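Local coordinates for Co-chaperone DjlA N-terminal domain-containing protein (Porphyromonas gingivalis, PDB 2H5N), which is of unknown function but adopts the all-helical TerB-like fold related to the DjlA co-chaperone N-terminal domain and binds a magnesium ion, at residues M11-Q16 with A77-E82; Q16-I21 with F50-D55; A20-A25 with A41-E46; S27-D32 with G92-S97. All coordinates share one frame; numbering follows the deposited sequence. Where two conformers were deposited one is given.

Interaction 1: M11-Q16 with A77-E82; sequences MTFSGQ and ARMDEE
Met11 and Phe13 pack on Glu82 and Met79 where two helices of the TerB-like helical bundle begin: helix 15-30 starts at the end of the first segment and helix 81-94 at the end of the second. The touching parts run in roughly opposite directions, the CA line from Met11 to Phe13 being 158° from that from Met79 to Glu82.

Apolar contact carries the pairing, and no hydrogen bond joins the segments. Phe13 turns the edge of its ring to Met79, whose SD lies near the ring plane 4.3 Å from Phe13 CE1. The same phenylalanine meets Phe50 edge-to-face and touches Leu18, Ile21 and Arg83, while Met79, which is buried, also reaches Val87 and Glu17.

Polar groups serve the helix starts instead. Ser14 and Asp80 occupy N-cap positions, each with its side chain capping a backbone nitrogen beyond its segment, and Asp80 OD1 also forms a salt bridge with Arg83 NE. Glu17 OE1 in turn accepts a bond from Ser14 N, and a weak hydrogen bond runs from Arg83 NH2 to Thr12 O.

At the more exposed end, Met11 and Glu82 meet through aliphatic carbon and not through charge. Met11 leaves the backbone extended, CG anti to N (chi1 -179°), then bends at the sulfur, which brings its methyl CE to 3.4 Å from Glu82 CG and 4.1 Å from Glu82 CD.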
loop_
_atom_site.group_PDB
_atom_site.type_symbol
_atom_site.label_atom_id
_atom_site.label_comp_id
_atom_site.label_asym_id
_atom_site.label_seq_id
_atom_site.Cartn_x
_atom_site.Cartn_y
_atom_site.Cartn_z
ATOM N N MET A 11 6.960 -23.878 21.951
ATOM C CA MET A 11 7.480 -22.672 21.289
ATOM C C MET A 11 6.500 -21.566 21.633
ATOM O O MET A 11 5.306 -21.689 21.365
ATOM C CB MET A 11 7.600 -22.896 19.773
ATOM C CG MET A 11 8.154 -21.710 19.001
ATOM S SD MET A 11 8.365 -22.057 17.233
ATOM C CE MET A 11 9.835 -23.001 17.502
ATOM N N THR A 12 6.957 -20.530 22.320
ATOM C CA THR A 12 6.032 -19.475 22.767
ATOM C C THR A 12 6.327 -18.126 22.126
ATOM O O THR A 12 7.485 -17.814 21.825
ATOM C CB THR A 12 6.020 -19.301 24.315
ATOM O OG1 THR A 12 7.357 -19.040 24.785
ATOM C CG2 THR A 12 5.472 -20.529 24.995
ATOM N N PHE A 13 5.279 -17.323 21.928
ATOM C CA PHE A 13 5.434 -15.961 21.408
ATOM C C PHE A 13 4.583 -14.975 22.177
ATOM O O PHE A 13 3.392 -15.206 22.381
ATOM C CB PHE A 13 5.038 -15.896 19.920
ATOM C CG PHE A 13 5.842 -16.803 19.040
ATOM C CD1 PHE A 13 6.982 -16.331 18.381
ATOM C CD2 PHE A 13 5.477 -18.131 18.870
ATOM C CE1 PHE A 13 7.726 -17.165 17.554
ATOM C CE2 PHE A 13 6.229 -18.979 18.064
ATOM C CZ PHE A 13 7.355 -18.494 17.391
ATOM N N SER A 14 5.196 -13.870 22.604
ATOM C CA SER A 14 4.443 -12.753 23.216
ATOM C C SER A 14 3.493 -12.140 22.193
ATOM O O SER A 14 3.677 -12.355 20.999
ATOM C CB SER A 14 5.396 -11.709 23.779
ATOM O OG SER A 14 5.966 -10.937 22.732
ATOM N N GLY A 15 2.453 -11.447 22.669
ATOM C CA GLY A 15 1.600 -10.629 21.827
ATOM C C GLY A 15 2.341 -9.659 20.914
ATOM O O GLY A 15 1.963 -9.496 19.751
ATOM N N GLN A 16 3.383 -8.986 21.403
ATOM C CA GLN A 16 4.084 -8.041 20.513
ATOM C C GLN A 16 5.005 -8.760 19.506
ATOM O O GLN A 16 5.220 -8.258 18.414
ATOM C CB GLN A 16 4.730 -6.836 21.258
ATOM C CG GLN A 16 5.956 -7.111 22.124
ATOM C CD GLN A 16 6.343 -5.942 23.061
ATOM O OE1 GLN A 16 6.467 -4.776 22.642
ATOM N NE2 GLN A 16 6.542 -6.260 24.328
ATOM N N ALA A 77 14.512 -9.748 15.555
ATOM C CA ALA A 77 15.968 -9.871 15.534
ATOM C C ALA A 77 16.537 -10.407 16.834
ATOM O O ALA A 77 17.638 -11.007 16.843
ATOM C CB ALA A 77 16.634 -8.526 15.176
ATOM N N ARG A 78 15.820 -10.185 17.933
ATOM C CA ARG A 78 16.333 -10.592 19.242
ATOM C C ARG A 78 15.853 -11.977 19.694
ATOM O O ARG A 78 16.095 -12.382 20.834
ATOM C CB ARG A 78 16.017 -9.543 20.301
ATOM C CG ARG A 78 14.555 -9.503 20.778
ATOM C CD ARG A 78 14.357 -8.226 21.599
ATOM N NE ARG A 78 13.127 -8.191 22.405
ATOM C CZ ARG A 78 12.712 -7.119 23.098
ATOM N NH1 ARG A 78 13.430 -6.004 23.094
ATOM N NH2 ARG A 78 11.585 -7.146 23.800
ATOM N N MET A 79 15.170 -12.697 18.816
ATOM C CA MET A 79 14.684 -14.041 19.177
ATOM C C MET A 79 15.829 -15.073 19.096
ATOM O O MET A 79 16.788 -14.891 18.347
ATOM C CB MET A 79 13.520 -14.498 18.275
ATOM C CG MET A 79 12.229 -13.717 18.431
ATOM S SD MET A 79 10.831 -14.219 17.355
ATOM C CE MET A 79 11.590 -14.761 15.923
ATOM N N ASP A 80 15.683 -16.175 19.828
ATOM C CA ASP A 80 16.606 -17.310 19.744
ATOM C C ASP A 80 16.511 -17.936 18.352
ATOM O O ASP A 80 15.519 -17.729 17.632
ATOM C CB ASP A 80 16.212 -18.333 20.786
ATOM C CG ASP A 80 14.748 -18.721 20.654
ATOM O OD1 ASP A 80 13.876 -17.962 21.115
ATOM O OD2 ASP A 80 14.462 -19.747 20.025
ATOM N N GLU A 81 17.528 -18.708 17.969
ATOM C CA GLU A 81 17.601 -19.224 16.601
ATOM C C GLU A 81 16.455 -20.161 16.208
ATOM O O GLU A 81 16.055 -20.181 15.049
ATOM C CB GLU A 81 18.937 -19.910 16.325
ATOM C CG GLU A 81 20.161 -19.001 16.446
ATOM C CD GLU A 81 20.137 -17.838 15.484
ATOM O OE1 GLU A 81 19.675 -18.000 14.344
ATOM O OE2 GLU A 81 20.596 -16.749 15.883
ATOM N N GLU A 82 15.927 -20.929 17.149
ATOM C CA GLU A 82 14.815 -21.844 16.826
ATOM C C GLU A 82 13.574 -21.070 16.359
ATOM O O GLU A 82 12.920 -21.430 15.367
ATOM C CB GLU A 82 14.505 -22.811 17.985
ATOM C CG GLU A 82 13.197 -23.619 17.836
ATOM C CD GLU A 82 13.329 -25.157 17.933
ATOM O OE1 GLU A 82 13.592 -25.809 16.884
ATOM O OE2 GLU A 82 13.111 -25.739 19.028
#

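Interaction 2: Q16-I21 with F50-D55; sequences QELTAI and FGILQD
Leu18 and Ile21, one turn apart on helix 15-30, pack against Phe50 and Ile52 of the connection that leads from helix 37-47 into helix 54-64. The dense part is wholly apolar. Ile21 comes at Phe50 with two branches: CD1 approaches the ring at Phe50 CE1, 3.7 Å away, and CG2 stands over one face, 4.0 Å above the ring plane and offset toward the rim near CZ and CE2. Having CG1 anti to the carbonyl carbon (chi1 -68°) turns CG2 anti to the backbone N, and both branches come at the ring from the same side.

Leu18 divides its methyls between two partners. Its CD2 lies 3.8 Å from Phe50 CB, and CD1 rests 3.6 Å from Ile52 CG2, the leucine sliding past both residues in the opposite direction. Tyr86 and Tyr90 also meet the Phe50 ring edge-to-face, and Phe47 touches Leu18, Ile21 and Ile52.

Beyond Ile52 the contact gives out: Leu53, Gln54 and Asp55 are exposed and turn into helix 54-64. Gly51, between Phe50 and Ile52, is exposed and has a positive phi of 102°, consistent with the turn by which both neighbours point toward the helix. With no hydrogen bond across and only carbon atoms touching, the join depends on exclusion of water and on shape, consistent with a piece of hydrophobic core.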
loop_
_atom_site.group_PDB
_atom_site.type_symbol
_atom_site.label_atom_id
_atom_site.label_comp_id
_atom_site.label_asym_id
_atom_site.label_seq_id
_atom_site.Cartn_x
_atom_site.Cartn_y
_atom_site.Cartn_z
ATOM N N GLN A 16 3.383 -8.986 21.403
ATOM C CA GLN A 16 4.084 -8.041 20.513
ATOM C C GLN A 16 5.005 -8.760 19.506
ATOM O O GLN A 16 5.220 -8.258 18.414
ATOM C CB GLN A 16 4.730 -6.836 21.258
ATOM C CG GLN A 16 5.956 -7.111 22.124
ATOM C CD GLN A 16 6.343 -5.942 23.061
ATOM O OE1 GLN A 16 6.467 -4.776 22.642
ATOM N NE2 GLN A 16 6.542 -6.260 24.328
ATOM N N GLU A 17 5.498 -9.952 19.854
ATOM C CA GLU A 17 6.226 -10.783 18.877
ATOM C C GLU A 17 5.311 -11.272 17.765
ATOM O O GLU A 17 5.688 -11.198 16.604
ATOM C CB GLU A 17 6.916 -11.978 19.535
ATOM C CG GLU A 17 8.239 -11.605 20.236
ATOM C CD GLU A 17 8.742 -12.700 21.200
ATOM O OE1 GLU A 17 7.920 -13.556 21.648
ATOM O OE2 GLU A 17 9.953 -12.694 21.536
ATOM N N LEU A 18 4.105 -11.732 18.113
ATOM C CA LEU A 18 3.119 -12.128 17.131
ATOM C C LEU A 18 2.722 -10.985 16.198
ATOM O O LEU A 18 2.590 -11.180 14.998
ATOM C CB LEU A 18 1.867 -12.670 17.847
ATOM C CG LEU A 18 2.003 -14.057 18.517
ATOM C CD1 LEU A 18 0.702 -14.395 19.298
ATOM C CD2 LEU A 18 2.262 -15.165 17.500
ATOM N N THR A 19 2.504 -9.792 16.769
ATOM C CA THR A 19 2.217 -8.592 15.998
ATOM C C THR A 19 3.388 -8.312 15.033
ATOM O O THR A 19 3.183 -7.934 13.875
ATOM C CB THR A 19 1.996 -7.398 16.978
ATOM O OG1 THR A 19 0.923 -7.730 17.896
ATOM C CG2 THR A 19 1.623 -6.158 16.234
ATOM N N ALA A 20 4.612 -8.479 15.528
ATOM C CA ALA A 20 5.824 -8.288 14.715
ATOM C C ALA A 20 5.923 -9.237 13.529
ATOM O O ALA A 20 6.299 -8.823 12.413
ATOM C CB ALA A 20 7.086 -8.393 15.602
ATOM N N ILE A 21 5.630 -10.520 13.782
ATOM C CA ILE A 21 5.610 -11.538 12.739
ATOM C C ILE A 21 4.651 -11.169 11.607
ATOM O O ILE A 21 5.034 -11.128 10.422
ATOM C CB ILE A 21 5.248 -12.938 13.333
ATOM C CG1 ILE A 21 6.417 -13.417 14.239
ATOM C CG2 ILE A 21 4.893 -13.971 12.198
ATOM C CD1 ILE A 21 6.088 -14.610 15.110
ATOM N N PHE A 50 1.366 -20.547 14.817
ATOM C CA PHE A 50 2.124 -19.853 15.877
ATOM C C PHE A 50 1.479 -19.939 17.251
ATOM O O PHE A 50 2.028 -19.421 18.234
ATOM C CB PHE A 50 2.400 -18.407 15.488
ATOM C CG PHE A 50 3.512 -18.269 14.490
ATOM C CD1 PHE A 50 4.829 -18.230 14.908
ATOM C CD2 PHE A 50 3.240 -18.198 13.129
ATOM C CE1 PHE A 50 5.869 -18.084 13.985
ATOM C CE2 PHE A 50 4.258 -18.073 12.198
ATOM C CZ PHE A 50 5.579 -18.025 12.619
ATOM N N GLY A 51 0.300 -20.558 17.293
ATOM C CA GLY A 51 -0.305 -20.996 18.528
ATOM C C GLY A 51 -1.413 -20.133 19.052
ATOM O O GLY A 51 -1.602 -20.020 20.260
ATOM N N ILE A 52 -2.151 -19.513 18.147
ATOM C CA ILE A 52 -3.304 -18.690 18.545
ATOM C C ILE A 52 -4.616 -19.284 18.046
ATOM O O ILE A 52 -4.626 -20.042 17.076
ATOM C CB ILE A 52 -3.225 -17.236 18.033
ATOM C CG1 ILE A 52 -3.191 -17.193 16.492
ATOM C CG2 ILE A 52 -2.121 -16.490 18.734
ATOM C CD1 ILE A 52 -1.790 -16.993 15.889
ATOM N N LEU A 53 -5.707 -18.885 18.694
ATOM C CA LEU A 53 -7.062 -19.208 18.250
ATOM C C LEU A 53 -7.556 -18.243 17.160
ATOM O O LEU A 53 -7.179 -17.064 17.150
ATOM C CB LEU A 53 -8.006 -19.229 19.450
ATOM C CG LEU A 53 -8.319 -20.590 20.076
ATOM C CD1 LEU A 53 -9.817 -20.943 19.915
ATOM C CD2 LEU A 53 -7.412 -21.728 19.543
ATOM N N GLN A 54 -8.395 -18.757 16.255
ATOM C CA GLN A 54 -8.778 -18.055 15.032
ATOM C C GLN A 54 -9.340 -16.667 15.324
ATOM O O GLN A 54 -9.074 -15.720 14.592
ATOM C CB GLN A 54 -9.776 -18.894 14.236
ATOM C CG GLN A 54 -9.853 -18.626 12.728
ATOM C CD GLN A 54 -10.458 -19.824 11.985
ATOM O OE1 GLN A 54 -10.090 -20.974 12.253
ATOM N NE2 GLN A 54 -11.407 -19.564 11.068
ATOM N N ASP A 55 -10.077 -16.561 16.425
ATOM C CA ASP A 55 -10.748 -15.328 16.852
ATOM C C ASP A 55 -9.839 -14.303 17.525
ATOM O O ASP A 55 -10.310 -13.231 17.904
ATOM C CB ASP A 55 -11.903 -15.670 17.795
ATOM C CG ASP A 55 -11.483 -16.601 18.913
ATOM O OD1 ASP A 55 -10.708 -16.165 19.805
ATOM O OD2 ASP A 55 -11.909 -17.779 18.896
#

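Interaction 3: A20-A25 with A41-E46; sequences AIIKMA and AVMTRE
Met43 of helix 37-47 projects between Ile22 and Ala25, residues three apart on helix 15-30, and alone represents its segment in this buried helix-to-helix contact of the TerB-like bundle. From CB, which points at the facing helix, the chain runs out with CG anti to the backbone N (chi1 -172°). CG is the central touching atom: Ala25 CB lies 3.7 Å from Met43 CG, and Ile22 CD1 is likewise 3.7 Å from Met43 CG, one carbon from each neighbour. The next atom, SD, stays by the alanine: Met43 SD is 3.8 Å from Ala25 CB, and Met43 SD is 4.0 Å from Ala25 C. There the chain bends (chi3 81°), and the terminal methyl turns back to the isoleucine, Met43 CE coming within 3.9 Å of Ile22 CD1.

Ile22 crosses the methionine at about a right angle and offers only the end of its longer branch. The small side chain of Ala25 allows the backbones to draw close, Ala25 CA and Met43 CA being 7.1 Å apart. Ile94 of helix 81-94 touches both Ala25 and Met43, Tyr90 touches Ile22 and hydrogen-bonds through its hydroxyl to Met43 O, and Pro37 of the third subunit packs on Met43.

No polar atom of either side chain set is asked to pair across this interface; the buried touching groups are methyls, a methylene and a thioether. Cohesion therefore comes from dispersion and the hydrophobic effect, with the flexible, polarisable methionine matching its shape to one large and one small neighbour.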
loop_
_atom_site.group_PDB
_atom_site.type_symbol
_atom_site.label_atom_id
_atom_site.label_comp_id
_atom_site.label_asym_id
_atom_site.label_seq_id
_atom_site.Cartn_x
_atom_site.Cartn_y
_atom_site.Cartn_z
ATOM N N ALA A 20 4.612 -8.479 15.528
ATOM C CA ALA A 20 5.824 -8.288 14.715
ATOM C C ALA A 20 5.923 -9.237 13.529
ATOM O O ALA A 20 6.299 -8.823 12.413
ATOM C CB ALA A 20 7.086 -8.393 15.602
ATOM N N ILE A 21 5.630 -10.520 13.782
ATOM C CA ILE A 21 5.610 -11.538 12.739
ATOM C C ILE A 21 4.651 -11.169 11.607
ATOM O O ILE A 21 5.034 -11.128 10.422
ATOM C CB ILE A 21 5.248 -12.938 13.333
ATOM C CG1 ILE A 21 6.417 -13.417 14.239
ATOM C CG2 ILE A 21 4.893 -13.971 12.198
ATOM C CD1 ILE A 21 6.088 -14.610 15.110
ATOM N N ILE A 22 3.426 -10.848 11.977
ATOM C CA ILE A 22 2.419 -10.479 10.995
ATOM C C ILE A 22 2.733 -9.150 10.243
ATOM O O ILE A 22 2.476 -9.059 9.048
ATOM C CB ILE A 22 0.943 -10.623 11.555
ATOM C CG1 ILE A 22 -0.029 -10.751 10.394
ATOM C CG2 ILE A 22 0.501 -9.451 12.423
ATOM C CD1 ILE A 22 0.109 -12.065 9.607
ATOM N N LYS A 23 3.362 -8.183 10.917
ATOM C CA LYS A 23 3.856 -6.935 10.293
ATOM C C LYS A 23 4.983 -7.212 9.253
ATOM O O LYS A 23 5.047 -6.584 8.182
ATOM C CB LYS A 23 4.345 -5.979 11.408
ATOM C CG LYS A 23 4.833 -4.565 11.015
ATOM C CD LYS A 23 3.700 -3.751 10.359
ATOM C CE LYS A 23 3.898 -2.229 10.408
ATOM N NZ LYS A 23 2.586 -1.453 10.593
ATOM N N MET A 24 5.841 -8.174 9.549
ATOM C CA MET A 24 6.875 -8.569 8.583
ATOM C C MET A 24 6.264 -9.205 7.333
ATOM O O MET A 24 6.668 -8.901 6.217
ATOM C CB MET A 24 7.957 -9.451 9.240
ATOM C CG MET A 24 8.810 -8.682 10.324
ATOM S SD MET A 24 9.811 -7.321 9.637
ATOM C CE MET A 24 8.643 -5.944 9.794
ATOM N N ALA A 25 5.239 -10.019 7.540
ATOM C CA ALA A 25 4.519 -10.719 6.483
ATOM C C ALA A 25 3.749 -9.769 5.590
ATOM O O ALA A 25 3.789 -9.900 4.359
ATOM C CB ALA A 25 3.579 -11.761 7.095
ATOM N N ALA A 41 -4.207 -15.342 2.114
ATOM C CA ALA A 41 -4.849 -16.477 2.773
ATOM C C ALA A 41 -3.850 -17.455 3.437
ATOM O O ALA A 41 -4.097 -17.939 4.551
ATOM C CB ALA A 41 -5.737 -17.214 1.769
ATOM N N VAL A 42 -2.748 -17.766 2.748
ATOM C CA VAL A 42 -1.665 -18.598 3.320
ATOM C C VAL A 42 -1.089 -17.877 4.525
ATOM O O VAL A 42 -0.873 -18.493 5.587
ATOM C CB VAL A 42 -0.528 -18.879 2.305
ATOM C CG1 VAL A 42 0.603 -19.718 2.938
ATOM C CG2 VAL A 42 -1.076 -19.622 1.091
ATOM N N MET A 43 -0.899 -16.557 4.372
ATOM C CA MET A 43 -0.417 -15.709 5.479
ATOM C C MET A 43 -1.303 -15.890 6.734
ATOM O O MET A 43 -0.808 -16.181 7.830
ATOM C CB MET A 43 -0.333 -14.227 5.040
ATOM C CG MET A 43 0.337 -13.213 6.046
ATOM S SD MET A 43 0.155 -11.483 5.552
ATOM C CE MET A 43 -1.490 -11.211 6.135
ATOM N N THR A 44 -2.612 -15.718 6.592
ATOM C CA THR A 44 -3.429 -15.824 7.784
ATOM C C THR A 44 -3.591 -17.278 8.257
ATOM O O THR A 44 -3.594 -17.523 9.442
ATOM C CB THR A 44 -4.781 -15.144 7.606
ATOM O OG1 THR A 44 -5.375 -15.618 6.404
ATOM C CG2 THR A 44 -4.598 -13.595 7.512
ATOM N N ARG A 45 -3.726 -18.229 7.335
ATOM C CA ARG A 45 -3.912 -19.651 7.715
ATOM C C ARG A 45 -2.675 -20.149 8.484
ATOM O O ARG A 45 -2.797 -20.681 9.578
ATOM C CB ARG A 45 -4.176 -20.515 6.484
ATOM C CG ARG A 45 -4.521 -21.959 6.779
ATOM C CD ARG A 45 -4.773 -22.702 5.472
ATOM N NE ARG A 45 -3.531 -22.946 4.726
ATOM C CZ ARG A 45 -3.248 -22.480 3.500
ATOM N NH1 ARG A 45 -4.122 -21.721 2.823
ATOM N NH2 ARG A 45 -2.075 -22.784 2.945
ATOM N N GLU A 46 -1.483 -19.910 7.935
ATOM C CA GLU A 46 -0.261 -20.390 8.559
ATOM C C GLU A 46 0.149 -19.655 9.835
ATOM O O GLU A 46 0.881 -20.216 10.649
ATOM C CB GLU A 46 0.885 -20.427 7.538
ATOM C CG GLU A 46 0.607 -21.380 6.352
ATOM C CD GLU A 46 0.470 -22.842 6.790
ATOM O OE1 GLU A 46 1.342 -23.309 7.529
ATOM O OE2 GLU A 46 -0.504 -23.516 6.402
#

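Interaction 4: S27-D32 with G92-S97; sequences SMVMAD and GVIMAS. With MG (magnesium ion), chain E.
Asp32 OD1 binds the magnesium ion at 2.1 Å, and the carbonyl oxygen Val29 O binds the same ion at 2.4 Å. Lys34 O supplies a third protein ligand, so one carboxylate and two backbone carbonyls hold the metal near the C-terminal end of helix 15-30, Val29 in the helix and Asp32 in the loop after it. The carboxylate binds through a single oxygen, as Asp32 OD2 stays 3.7 Å from the magnesium.

In the TerB-like bundle the side chains of Met28 and Val29, just before the metal-binding loop, pack on Ile94 and Met95 at the C-terminal end of helix 81-94. Val29 thus serves two partners, its carbonyl for the metal and its side chain for the core: Val29 CG1 touches Ile94 CG2 at 3.6 Å, the two side chains crossing at about a right angle.

Met28 and Met95 meet end to end through their thioether tips. Met28 starts extended, CG anti to N (chi1 -179°), and both chains bend at the sulfur, which sets Met28 SD 3.6 Å from Met95 CE and Met28 CG 3.9 Å from that same methyl. Glu39 of helix 37-47 touches both Val29 and Met95. Met28 CE completes the contact over Ile94 CB at 4.2 Å.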
loop_
_atom_site.group_PDB
_atom_site.type_symbol
_atom_site.label_atom_id
_atom_site.label_comp_id
_atom_site.label_asym_id
_atom_site.label_seq_id
_atom_site.Cartn_x
_atom_site.Cartn_y
_atom_site.Cartn_z
ATOM N N SER A 27 4.558 -6.513 5.216
ATOM C CA SER A 27 5.539 -5.686 4.547
ATOM C C SER A 27 6.079 -6.432 3.339
ATOM O O SER A 27 6.217 -5.855 2.263
ATOM C CB SER A 27 6.677 -5.312 5.507
ATOM O OG SER A 27 6.179 -4.764 6.725
ATOM N N MET A 28 6.404 -7.714 3.517
ATOM C CA MET A 28 6.946 -8.538 2.419
ATOM C C MET A 28 5.971 -8.623 1.236
ATOM O O MET A 28 6.385 -8.335 0.102
ATOM C CB MET A 28 7.381 -9.919 2.924
ATOM C CG MET A 28 7.993 -10.899 1.892
ATOM S SD MET A 28 8.439 -12.524 2.547
ATOM C CE MET A 28 6.788 -13.158 2.886
ATOM N N VAL A 29 4.693 -8.948 1.509
ATOM C CA VAL A 29 3.669 -9.111 0.453
ATOM C C VAL A 29 3.203 -7.793 -0.192
ATOM O O VAL A 29 2.748 -7.800 -1.334
ATOM C CB VAL A 29 2.362 -9.961 0.894
ATOM C CG1 VAL A 29 2.715 -11.377 1.313
ATOM C CG2 VAL A 29 1.578 -9.300 1.983
ATOM N N MET A 30 3.276 -6.676 0.527
ATOM C CA MET A 30 2.955 -5.372 -0.087
ATOM C C MET A 30 4.107 -4.841 -0.926
ATOM O O MET A 30 3.913 -3.903 -1.702
ATOM C CB MET A 30 2.600 -4.310 0.952
ATOM C CG MET A 30 1.539 -4.742 1.961
ATOM S SD MET A 30 0.739 -3.399 2.875
ATOM C CE MET A 30 -0.318 -2.910 1.491
ATOM N N ALA A 31 5.302 -5.409 -0.797
ATOM C CA ALA A 31 6.471 -4.751 -1.398
ATOM C C ALA A 31 6.304 -4.429 -2.880
ATOM O O ALA A 31 6.636 -3.340 -3.322
ATOM C CB ALA A 31 7.758 -5.527 -1.155
ATOM N N ASP A 32 5.765 -5.367 -3.645
ATOM C CA ASP A 32 5.603 -5.134 -5.076
ATOM C C ASP A 32 4.331 -4.369 -5.467
ATOM O O ASP A 32 4.055 -4.192 -6.644
ATOM C CB ASP A 32 5.765 -6.445 -5.838
ATOM C CG ASP A 32 4.540 -7.311 -5.788
ATOM O OD1 ASP A 32 3.665 -7.156 -4.894
ATOM O OD2 ASP A 32 4.455 -8.179 -6.673
ATOM N N GLY A 92 8.744 -17.799 4.111
ATOM C CA GLY A 92 9.096 -18.481 2.911
ATOM C C GLY A 92 7.971 -19.228 2.245
ATOM O O GLY A 92 7.946 -19.325 1.007
ATOM N N VAL A 93 7.046 -19.757 3.041
ATOM C CA VAL A 93 5.910 -20.465 2.481
ATOM C C VAL A 93 4.784 -19.555 2.011
ATOM O O VAL A 93 3.976 -19.989 1.186
ATOM C CB VAL A 93 5.324 -21.541 3.441
ATOM C CG1 VAL A 93 6.435 -22.458 3.976
ATOM C CG2 VAL A 93 4.546 -20.897 4.545
ATOM N N ILE A 94 4.713 -18.314 2.522
ATOM C CA ILE A 94 3.661 -17.364 2.097
ATOM C C ILE A 94 3.653 -17.123 0.583
ATOM O O ILE A 94 2.588 -17.156 -0.053
ATOM C CB ILE A 94 3.712 -16.034 2.878
ATOM C CG1 ILE A 94 3.120 -16.241 4.257
ATOM C CG2 ILE A 94 2.977 -14.880 2.116
ATOM C CD1 ILE A 94 3.498 -15.140 5.262
ATOM N N MET A 95 4.831 -16.907 0.000
ATOM C CA MET A 95 4.882 -16.600 -1.419
ATOM C C MET A 95 5.101 -17.835 -2.307
ATOM O O MET A 95 5.074 -17.721 -3.531
ATOM C CB MET A 95 5.856 -15.436 -1.714
ATOM C CG MET A 95 5.450 -14.070 -1.068
ATOM S SD MET A 95 6.591 -12.796 -1.554
ATOM C CE MET A 95 8.066 -13.549 -0.905
ATOM N N ALA A 96 5.304 -19.007 -1.706
ATOM C CA ALA A 96 5.465 -20.218 -2.507
ATOM C C ALA A 96 4.116 -20.635 -3.087
ATOM O O ALA A 96 3.069 -20.454 -2.457
ATOM C CB ALA A 96 6.100 -21.374 -1.692
ATOM N N SER A 97 4.159 -21.177 -4.302
ATOM C CA SER A 97 2.972 -21.688 -4.970
ATOM C C SER A 97 3.346 -23.025 -5.601
ATOM O O SER A 97 4.180 -23.081 -6.513
ATOM C CB SER A 97 2.467 -20.679 -6.011
ATOM O OG SER A 97 1.070 -20.853 -6.245
HETATM MG MG MG E . 2.235 -8.115 -3.698
#

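How the interactions relate
All four contacts draw on helix 15-30 or its lead-in and follow it in order: interaction 1 at its start, then 2 and 3, then 4 at its metal-binding end. The partners are, in turn, 77-82 at the start of helix 81-94, the connection 50-55, helix 37-47, and the end of helix 81-94. Interactions 1 and 4 grip opposite ends of the same helix pair, their centres 21 Å apart across the middle of the chain. Phe13 links interaction 1 to interaction 2, which shares Ala20 and Ile21 with interaction 3, and Ile94 joins 3 to 4. Helix 15-30 thus runs from the apolar contacts to the magnesium site, consistent with a central place in the bundle.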